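Local coordinates for protein putative ferredoxin (Rhodopseudomonas palustris, PDB 4ID8) that carries a [3Fe-4S] cluster and probably serves as an electron-transfer ferredoxin for the cytochrome P450 CYP194A4, at residues 5-10 with 63-68; 13-19 with 58-63. All coordinates share one frame; numbering follows the deposited sequence.

Contact 1 (5-10 with 63-68); sequences LTIHVD and AIDITE
Thr6 and Thr67 meet as an antiparallel hydrogen-bonded pair: Thr67 N gives to Thr6 O at 2.9 Å, and Thr6 N to Thr67 O at 3.2 Å. The same double exchange recurs at His8 and Asp65, where each amide gives to the facing carbonyl, and the ladder ends with Asp10 N on Ala63 O, 2.8 Å and almost straight at 179°. The result is the two-stranded antiparallel sheet of a small single-cluster ferredoxin domain, pairing its first and last strands. Polar side chains share one face. Thr6 OG1 and Thr67 OG1 hydrogen-bond at 2.8 Å, each hydroxyl placed between its own backbone N and carbonyl carbon (chi1 81° and 75°). Alongside, Asp65 OD2 reaches the edge of the His8 imidazole in its plane, 3.3 Å from His8 CD2, while His8 ND1 is hydrogen-bonded to Glu38. The other face is aliphatic. Ile7 lies beside Ile66, CD1 to CG1 3.7 Å, and its CG2 branch meets CG2 of Ile64 at 3.9 Å. Phe28 of strand 28-30 packs against Ile7, Val9 and Ile64, whereas Ile66 leans on Trp53 of helix 49-58; Val9 also touches the cluster.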
ATOM      1  N   LEU A   5      -3.121   9.606  -8.982  1.00 20.58           N
ATOM      2  CA  LEU A   5      -3.108   8.656  -7.777  1.00 22.03           C
ATOM      3  C   LEU A   5      -1.758   8.339  -7.141  1.00 22.34           C
ATOM      4  O   LEU A   5      -0.834   7.903  -7.809  1.00 22.52           O
ATOM      5  CB  LEU A   5      -3.842   7.335  -8.005  1.00 22.68           C
ATOM      6  CG  LEU A   5      -5.285   7.254  -8.525  1.00 24.69           C
ATOM      7  CD1 LEU A   5      -5.648   5.844  -8.537  1.00 24.36           C
ATOM      8  CD2 LEU A   5      -6.237   7.956  -7.594  1.00 26.53           C
ATOM      9  N   THR A   6      -1.661   8.579  -5.826  1.00 23.96           N
ATOM     10  CA  THR A   6      -0.504   8.161  -4.973  1.00 23.82           C
ATOM     11  C   THR A   6      -0.978   7.342  -3.762  1.00 24.69           C
ATOM     12  O   THR A   6      -2.145   7.456  -3.340  1.00 25.08           O
ATOM     13  CB  THR A   6       0.437   9.337  -4.531  1.00 23.23           C
ATOM     14  OG1 THR A   6      -0.106  10.049  -3.416  1.00 23.79           O
ATOM     15  CG2 THR A   6       0.682  10.312  -5.643  1.00 22.83           C
ATOM     16  N   ILE A   7      -0.074   6.510  -3.229  1.00 25.31           N
ATOM     17  CA  ILE A   7      -0.337   5.636  -2.086  1.00 25.13           C
ATOM     18  C   ILE A   7       0.440   6.092  -0.887  1.00 24.16           C
ATOM     19  O   ILE A   7       1.571   6.501  -1.035  1.00 24.49           O
ATOM     20  CB  ILE A   7       0.269   4.278  -2.288  1.00 25.83           C
ATOM     21  CG1 ILE A   7      -0.280   3.562  -3.484  1.00 27.43           C
ATOM     22  CG2 ILE A   7      -0.054   3.426  -1.100  1.00 27.46           C
ATOM     23  CD1 ILE A   7      -1.569   2.815  -3.132  1.00 28.54           C
ATOM     24  N   HIS A   8      -0.143   5.990   0.294  1.00 22.89           N
ATOM     25  CA  HIS A   8       0.610   6.161   1.536  1.00 22.70           C
ATOM     26  C   HIS A   8       0.229   5.108   2.559  1.00 21.74           C
ATOM     27  O   HIS A   8      -0.937   4.831   2.759  1.00 22.66           O
ATOM     28  CB  HIS A   8       0.353   7.571   2.079  1.00 22.57           C
ATOM     29  CG  HIS A   8       0.869   7.816   3.463  1.00 21.34           C
ATOM     30  ND1 HIS A   8       2.212   7.766   3.783  1.00 19.88           N
ATOM     31  CD2 HIS A   8       0.220   8.166   4.600  1.00 20.41           C
ATOM     32  CE1 HIS A   8       2.355   8.022   5.079  1.00 22.12           C
ATOM     33  NE2 HIS A   8       1.159   8.261   5.597  1.00 21.58           N
ATOM     34  N   VAL A   9       1.198   4.533   3.250  1.00 21.90           N
ATOM     35  CA  VAL A   9       0.870   3.693   4.417  1.00 20.05           C
ATOM     36  C   VAL A   9       1.115   4.448   5.675  1.00 21.26           C
ATOM     37  O   VAL A   9       2.213   4.936   5.905  1.00 23.32           O
ATOM     38  CB  VAL A   9       1.761   2.443   4.460  1.00 20.07           C
ATOM     39  CG1 VAL A   9       1.374   1.548   5.632  1.00 16.77           C
ATOM     40  CG2 VAL A   9       1.718   1.708   3.122  1.00 16.22           C
ATOM     41  N   ASP A  10       0.131   4.541   6.537  1.00 22.34           N
ATOM     42  CA  ASP A  10       0.333   5.206   7.829  1.00 23.12           C
ATOM     43  C   ASP A  10       1.053   4.250   8.769  1.00 24.11           C
ATOM     44  O   ASP A  10       0.542   3.191   9.102  1.00 23.79           O
ATOM     45  CB  ASP A  10      -1.032   5.586   8.389  1.00 23.34           C
ATOM     46  CG  ASP A  10      -0.970   6.327   9.731  1.00 26.12           C
ATOM     47  OD1 ASP A  10      -1.920   7.093   9.983  1.00 29.33           O
ATOM     48  OD2 ASP A  10      -0.039   6.144  10.545  1.00 26.69           O
ATOM     49  N   ALA A  63      -4.871   1.195   7.118  1.00 29.02           N
ATOM     50  CA  ALA A  63      -3.603   1.909   7.178  1.00 27.94           C
ATOM     51  C   ALA A  63      -3.235   2.609   5.864  1.00 27.33           C
ATOM     52  O   ALA A  63      -2.385   3.473   5.886  1.00 27.25           O
ATOM     53  CB  ALA A  63      -2.493   0.963   7.588  1.00 27.75           C
ATOM     54  N   ILE A  64      -3.892   2.265   4.752  1.00 26.35           N
ATOM     55  CA  ILE A  64      -3.521   2.795   3.440  1.00 26.63           C
ATOM     56  C   ILE A  64      -4.427   3.973   2.967  1.00 27.57           C
ATOM     57  O   ILE A  64      -5.637   3.845   2.903  1.00 27.77           O
ATOM     58  CB  ILE A  64      -3.462   1.660   2.346  1.00 25.60           C
ATOM     59  CG1 ILE A  64      -2.469   0.552   2.768  1.00 26.20           C
ATOM     60  CG2 ILE A  64      -3.135   2.243   0.925  1.00 23.94           C
ATOM     61  CD1 ILE A  64      -2.591  -0.797   2.022  1.00 21.07           C
ATOM     62  N   ASP A  65      -3.816   5.098   2.594  1.00 29.16           N
ATOM     63  CA  ASP A  65      -4.521   6.205   1.955  1.00 30.53           C
ATOM     64  C   ASP A  65      -4.201   6.272   0.500  1.00 30.41           C
ATOM     65  O   ASP A  65      -3.051   6.161   0.128  1.00 30.68           O
ATOM     66  CB  ASP A  65      -3.995   7.525   2.450  1.00 31.72           C
ATOM     67  CG  ASP A  65      -4.068   7.665   3.910  1.00 34.00           C
ATOM     68  OD1 ASP A  65      -5.158   7.326   4.417  1.00 34.15           O
ATOM     69  OD2 ASP A  65      -3.039   8.143   4.512  1.00 38.34           O
ATOM     70  N   ILE A  66      -5.196   6.508  -0.333  1.00 30.11           N
ATOM     71  CA  ILE A  66      -4.907   6.776  -1.713  1.00 31.09           C
ATOM     72  C   ILE A  66      -5.317   8.220  -1.956  1.00 32.27           C
ATOM     73  O   ILE A  66      -6.441   8.587  -1.637  1.00 32.41           O
ATOM     74  CB  ILE A  66      -5.623   5.769  -2.621  1.00 30.77           C
ATOM     75  CG1 ILE A  66      -4.893   4.454  -2.580  1.00 30.28           C
ATOM     76  CG2 ILE A  66      -5.650   6.213  -4.067  1.00 29.61           C
ATOM     77  CD1 ILE A  66      -5.726   3.373  -3.036  1.00 33.86           C
ATOM     78  N   THR A  67      -4.399   9.048  -2.446  1.00 32.88           N
ATOM     79  CA  THR A  67      -4.763  10.402  -2.872  1.00 34.45           C
ATOM     80  C   THR A  67      -5.159  10.424  -4.356  1.00 35.40           C
ATOM     81  O   THR A  67      -4.599   9.705  -5.173  1.00 34.42           O
ATOM     82  CB  THR A  67      -3.636  11.440  -2.687  1.00 34.27           C
ATOM     83  OG1 THR A  67      -2.652  11.240  -3.716  1.00 36.60           O
ATOM     84  CG2 THR A  67      -3.008  11.384  -1.302  1.00 32.68           C
ATOM     85  N   GLU A  68      -6.138  11.262  -4.687  1.00 37.92           N
ATOM     86  CA  GLU A  68      -6.589  11.400  -6.059  1.00 40.58           C
ATOM     87  C   GLU A  68      -6.402  12.842  -6.470  1.00 42.20           C
ATOM     88  O   GLU A  68      -6.830  13.755  -5.737  1.00 42.41           O
ATOM     89  CB  GLU A  68      -8.058  11.031  -6.149  1.00 41.33           C
ATOM     90  CG  GLU A  68      -8.378   9.929  -7.182  1.00 44.42           C
ATOM     91  CD  GLU A  68      -9.876   9.654  -7.354  1.00 47.95           C
ATOM     92  OE1 GLU A  68     -10.346   8.507  -7.102  1.00 46.31           O
ATOM     93  OE2 GLU A  68     -10.576  10.613  -7.763  1.00 51.32           O
TER

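Contact 2 (13-19 with 58-63); sequences KCQGHAR and NCPENA. With F3S (Fe3-s4 cluster), chain B.
His17 lays one face of its imidazole over Pro60, whose CG stands 3.7 Å from the His17 ring centroid and only 10° off the normal, a CH-pi contact. The ring and the pyrrolidine run past each other head to tail. With CG of His17 anti to its carbonyl carbon (chi1 -68°), the ring also brings an edge to the cluster, sulfur S2 lying near the ring plane. Folded at chi2 (-57°), Glu61 meets Gln15, Glu61 CD to Gln15 CG 3.5 Å. Further along, the Arg19 side chain runs across Pro60, its CD 4.0 Å from Pro60 CG, and its guanidinium edge passes the Asn58 amide without bonding, since NE and ND2 are both donors. At the other end Lys13 CB packs on Ala63 CB at 3.6 Å. Between these flanks sits the iron-sulfur group: Cys14 SG binds iron FE1 at 2.3 Å and Cys59 SG binds iron FE4 at 2.2 Å. Each thiolate sulfur also accepts a backbone N-H, Gly16 N to Cys14 SG and Glu61 N to Cys59 SG, both 3.4 Å, which would be expected to stabilise charge on the sulfur. Cys59 begins a type I turn, and Cys20, in helix 19-23, also belongs to the cluster-binding site. Cys14 from the loop, Cys20 from the start of the following helix, and a distant third, Cys59, followed by proline, make up the [3Fe-4S] binding motif of single-cluster ferredoxins, here with His17 between the first two.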
ATOM      1  N   LYS A  13      -0.836   3.067  11.998  1.00 30.87           N
ATOM      2  CA  LYS A  13      -1.855   2.067  11.753  1.00 29.36           C
ATOM      3  C   LYS A  13      -1.337   0.693  11.307  1.00 28.23           C
ATOM      4  O   LYS A  13      -1.860  -0.307  11.741  1.00 29.34           O
ATOM      5  CB  LYS A  13      -2.884   2.613  10.782  1.00 29.24           C
ATOM      6  CG  LYS A  13      -3.567   3.840  11.329  1.00 31.99           C
ATOM      7  CD  LYS A  13      -4.140   4.616  10.212  1.00 35.43           C
ATOM      8  CE  LYS A  13      -5.522   5.084  10.538  1.00 41.12           C
ATOM      9  NZ  LYS A  13      -5.621   6.564  10.591  1.00 41.92           N
ATOM     10  N   CYS A  14      -0.310   0.627  10.464  1.00 26.46           N
ATOM     11  CA  CYS A  14       0.256  -0.667   9.999  1.00 24.53           C
ATOM     12  C   CYS A  14       0.595  -1.643  11.125  1.00 23.73           C
ATOM     13  O   CYS A  14       1.353  -1.316  11.992  1.00 24.51           O
ATOM     14  CB  CYS A  14       1.520  -0.430   9.167  1.00 23.44           C
ATOM     15  SG  CYS A  14       1.989  -1.911   8.300  1.00 24.64           S
ATOM     16  N   GLN A  15       0.036  -2.841  11.111  1.00 23.81           N
ATOM     17  CA  GLN A  15       0.435  -3.921  12.047  1.00 22.49           C
ATOM     18  C   GLN A  15       1.129  -5.093  11.291  1.00 20.89           C
ATOM     19  O   GLN A  15       1.173  -6.226  11.769  1.00 19.55           O
ATOM     20  CB  GLN A  15      -0.790  -4.460  12.800  1.00 23.56           C
ATOM     21  CG  GLN A  15      -1.563  -3.493  13.725  1.00 25.39           C
ATOM     22  CD  GLN A  15      -0.662  -2.692  14.608  1.00 34.09           C
ATOM     23  OE1 GLN A  15      -0.845  -1.481  14.749  1.00 38.91           O
ATOM     24  NE2 GLN A  15       0.347  -3.335  15.188  1.00 33.82           N
ATOM     25  N   GLY A  16       1.648  -4.810  10.104  1.00 20.11           N
ATOM     26  CA  GLY A  16       2.299  -5.821   9.256  1.00 20.32           C
ATOM     27  C   GLY A  16       1.585  -7.097   8.845  1.00 20.52           C
ATOM     28  O   GLY A  16       2.200  -8.187   8.827  1.00 20.44           O
ATOM     29  N   HIS A  17       0.291  -7.001   8.520  1.00 21.02           N
ATOM     30  CA  HIS A  17      -0.438  -8.110   7.875  1.00 20.31           C
ATOM     31  C   HIS A  17       0.184  -8.579   6.575  1.00 20.95           C
ATOM     32  O   HIS A  17       0.137  -9.765   6.276  1.00 21.88           O
ATOM     33  CB  HIS A  17      -1.887  -7.724   7.667  1.00 20.97           C
ATOM     34  CG  HIS A  17      -2.636  -7.602   8.955  1.00 21.59           C
ATOM     35  ND1 HIS A  17      -2.714  -6.421   9.657  1.00 24.12           N
ATOM     36  CD2 HIS A  17      -3.280  -8.526   9.701  1.00 21.47           C
ATOM     37  CE1 HIS A  17      -3.421  -6.607  10.757  1.00 24.08           C
ATOM     38  NE2 HIS A  17      -3.751  -7.883  10.823  1.00 24.26           N
ATOM     39  N   ALA A  18       0.785  -7.647   5.841  1.00 21.27           N
ATOM     40  CA  ALA A  18       1.415  -7.866   4.559  1.00 22.08           C
ATOM     41  C   ALA A  18       0.452  -8.221   3.400  1.00 22.16           C
ATOM     42  O   ALA A  18       0.904  -8.736   2.366  1.00 21.31           O
ATOM     43  CB  ALA A  18       2.622  -8.891   4.658  1.00 22.54           C
ATOM     44  N   ARG A  19      -0.845  -7.918   3.558  1.00 22.21           N
ATOM     45  CA  ARG A  19      -1.810  -8.196   2.499  1.00 23.07           C
ATOM     46  C   ARG A  19      -1.531  -7.293   1.309  1.00 23.66           C
ATOM     47  O   ARG A  19      -1.620  -7.736   0.151  1.00 23.58           O
ATOM     48  CB  ARG A  19      -3.257  -7.991   2.990  1.00 24.29           C
ATOM     49  CG  ARG A  19      -3.676  -8.868   4.217  1.00 23.89           C
ATOM     50  CD  ARG A  19      -5.217  -9.001   4.419  1.00 26.99           C
ATOM     51  NE  ARG A  19      -5.808 -10.024   3.533  1.00 32.31           N
ATOM     52  CZ  ARG A  19      -5.659 -11.354   3.652  1.00 32.16           C
ATOM     53  NH1 ARG A  19      -4.933 -11.881   4.638  1.00 31.15           N
ATOM     54  NH2 ARG A  19      -6.221 -12.170   2.755  1.00 32.43           N
ATOM     55  N   ASN A  58      -8.448  -4.125   1.331  1.00 30.19           N
ATOM     56  CA  ASN A  58      -7.968  -5.299   2.065  1.00 30.41           C
ATOM     57  C   ASN A  58      -7.148  -5.142   3.366  1.00 29.14           C
ATOM     58  O   ASN A  58      -7.118  -6.073   4.177  1.00 29.04           O
ATOM     59  CB  ASN A  58      -7.234  -6.208   1.102  1.00 30.59           C
ATOM     60  CG  ASN A  58      -8.046  -7.401   0.779  1.00 34.48           C
ATOM     61  OD1 ASN A  58      -9.239  -7.271   0.494  1.00 40.44           O
ATOM     62  ND2 ASN A  58      -7.456  -8.587   0.915  1.00 36.73           N
ATOM     63  N   CYS A  59      -6.516  -3.989   3.574  1.00 28.55           N
ATOM     64  CA  CYS A  59      -5.780  -3.783   4.812  1.00 27.86           C
ATOM     65  C   CYS A  59      -6.720  -3.842   6.032  1.00 28.59           C
ATOM     66  O   CYS A  59      -7.585  -2.986   6.178  1.00 27.80           O
ATOM     67  CB  CYS A  59      -5.000  -2.470   4.846  1.00 26.96           C
ATOM     68  SG  CYS A  59      -3.996  -2.310   6.442  1.00 23.85           S
ATOM     69  N   PRO A  60      -6.490  -4.814   6.954  1.00 29.39           N
ATOM     70  CA  PRO A  60      -7.318  -4.923   8.179  1.00 29.35           C
ATOM     71  C   PRO A  60      -7.268  -3.721   9.102  1.00 28.94           C
ATOM     72  O   PRO A  60      -8.185  -3.541   9.877  1.00 29.17           O
ATOM     73  CB  PRO A  60      -6.746  -6.189   8.878  1.00 30.00           C
ATOM     74  CG  PRO A  60      -6.039  -6.955   7.745  1.00 29.67           C
ATOM     75  CD  PRO A  60      -5.428  -5.844   6.938  1.00 28.41           C
ATOM     76  N   GLU A  61      -6.222  -2.897   8.997  1.00 28.90           N
ATOM     77  CA  GLU A  61      -5.956  -1.806   9.931  1.00 29.30           C
ATOM     78  C   GLU A  61      -6.350  -0.426   9.398  1.00 30.55           C
ATOM     79  O   GLU A  61      -6.220   0.623  10.114  1.00 30.80           O
ATOM     80  CB  GLU A  61      -4.491  -1.808  10.306  1.00 28.03           C
ATOM     81  CG  GLU A  61      -3.963  -3.130  10.882  1.00 30.57           C
ATOM     82  CD  GLU A  61      -4.723  -3.654  12.152  1.00 33.35           C
ATOM     83  OE1 GLU A  61      -4.732  -4.897  12.405  1.00 32.55           O
ATOM     84  OE2 GLU A  61      -5.320  -2.829  12.892  1.00 34.53           O
ATOM     85  N   ASN A  62      -6.834  -0.436   8.149  1.00 30.29           N
ATOM     86  CA  ASN A  62      -7.186   0.770   7.374  1.00 31.07           C
ATOM     87  C   ASN A  62      -6.054   1.765   7.306  1.00 29.70           C
ATOM     88  O   ASN A  62      -6.235   2.974   7.415  1.00 28.72           O
ATOM     89  CB  ASN A  62      -8.541   1.379   7.818  1.00 31.99           C
ATOM     90  CG  ASN A  62      -9.731   0.416   7.520  1.00 36.44           C
ATOM     91  OD1 ASN A  62      -9.792  -0.291   6.456  1.00 39.92           O
ATOM     92  ND2 ASN A  62     -10.647   0.347   8.469  1.00 39.34           N
ATOM     93  N   ALA A  63      -4.871   1.195   7.118  1.00 29.02           N
ATOM     94  CA  ALA A  63      -3.603   1.909   7.178  1.00 27.94           C
ATOM     95  C   ALA A  63      -3.235   2.609   5.864  1.00 27.33           C
ATOM     96  O   ALA A  63      -2.385   3.473   5.886  1.00 27.25           O
ATOM     97  CB  ALA A  63      -2.493   0.963   7.588  1.00 27.75           C
TER
HETATM   98 FE1  F3S B 101       0.385  -2.982   7.024  1.00 23.42          FE
HETATM   99 FE3  F3S B 101      -0.015  -3.736   4.604  1.00 21.93          FE
HETATM  100 FE4  F3S B 101      -2.006  -3.158   6.090  1.00 25.64          FE
HETATM  101  S1  F3S B 101       1.494  -4.590   5.981  1.00 22.70           S
HETATM  102  S2  F3S B 101      -1.341  -3.767   8.178  1.00 29.50           S
HETATM  103  S3  F3S B 101      -0.475  -1.799   5.396  1.00 24.69           S
HETATM  104  S4  F3S B 101      -1.898  -4.932   4.780  1.00 26.67           S

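How the contacts relate
Contact 2 falls within the long excursion of chain whose two ends contact 1 brings together, and Ala63 belongs to both. Contact 1 is regular and partly buried: paired strands, a backbone ladder, and an aliphatic face turned into the domain, with polar groups on the reverse. Contact 2 is a surface contact between two irregular loops and has no hydrogen bond running from one to the other; the cluster links them by metal coordination, supplemented by the packing of His17 on Pro60. The junction is apolar, Val9 CG1 lying 4.1 Å from Cys14 CB and Ile64 CD1 4.1 Å from Cys59 CB, so strand residues back the cysteines that hold the iron.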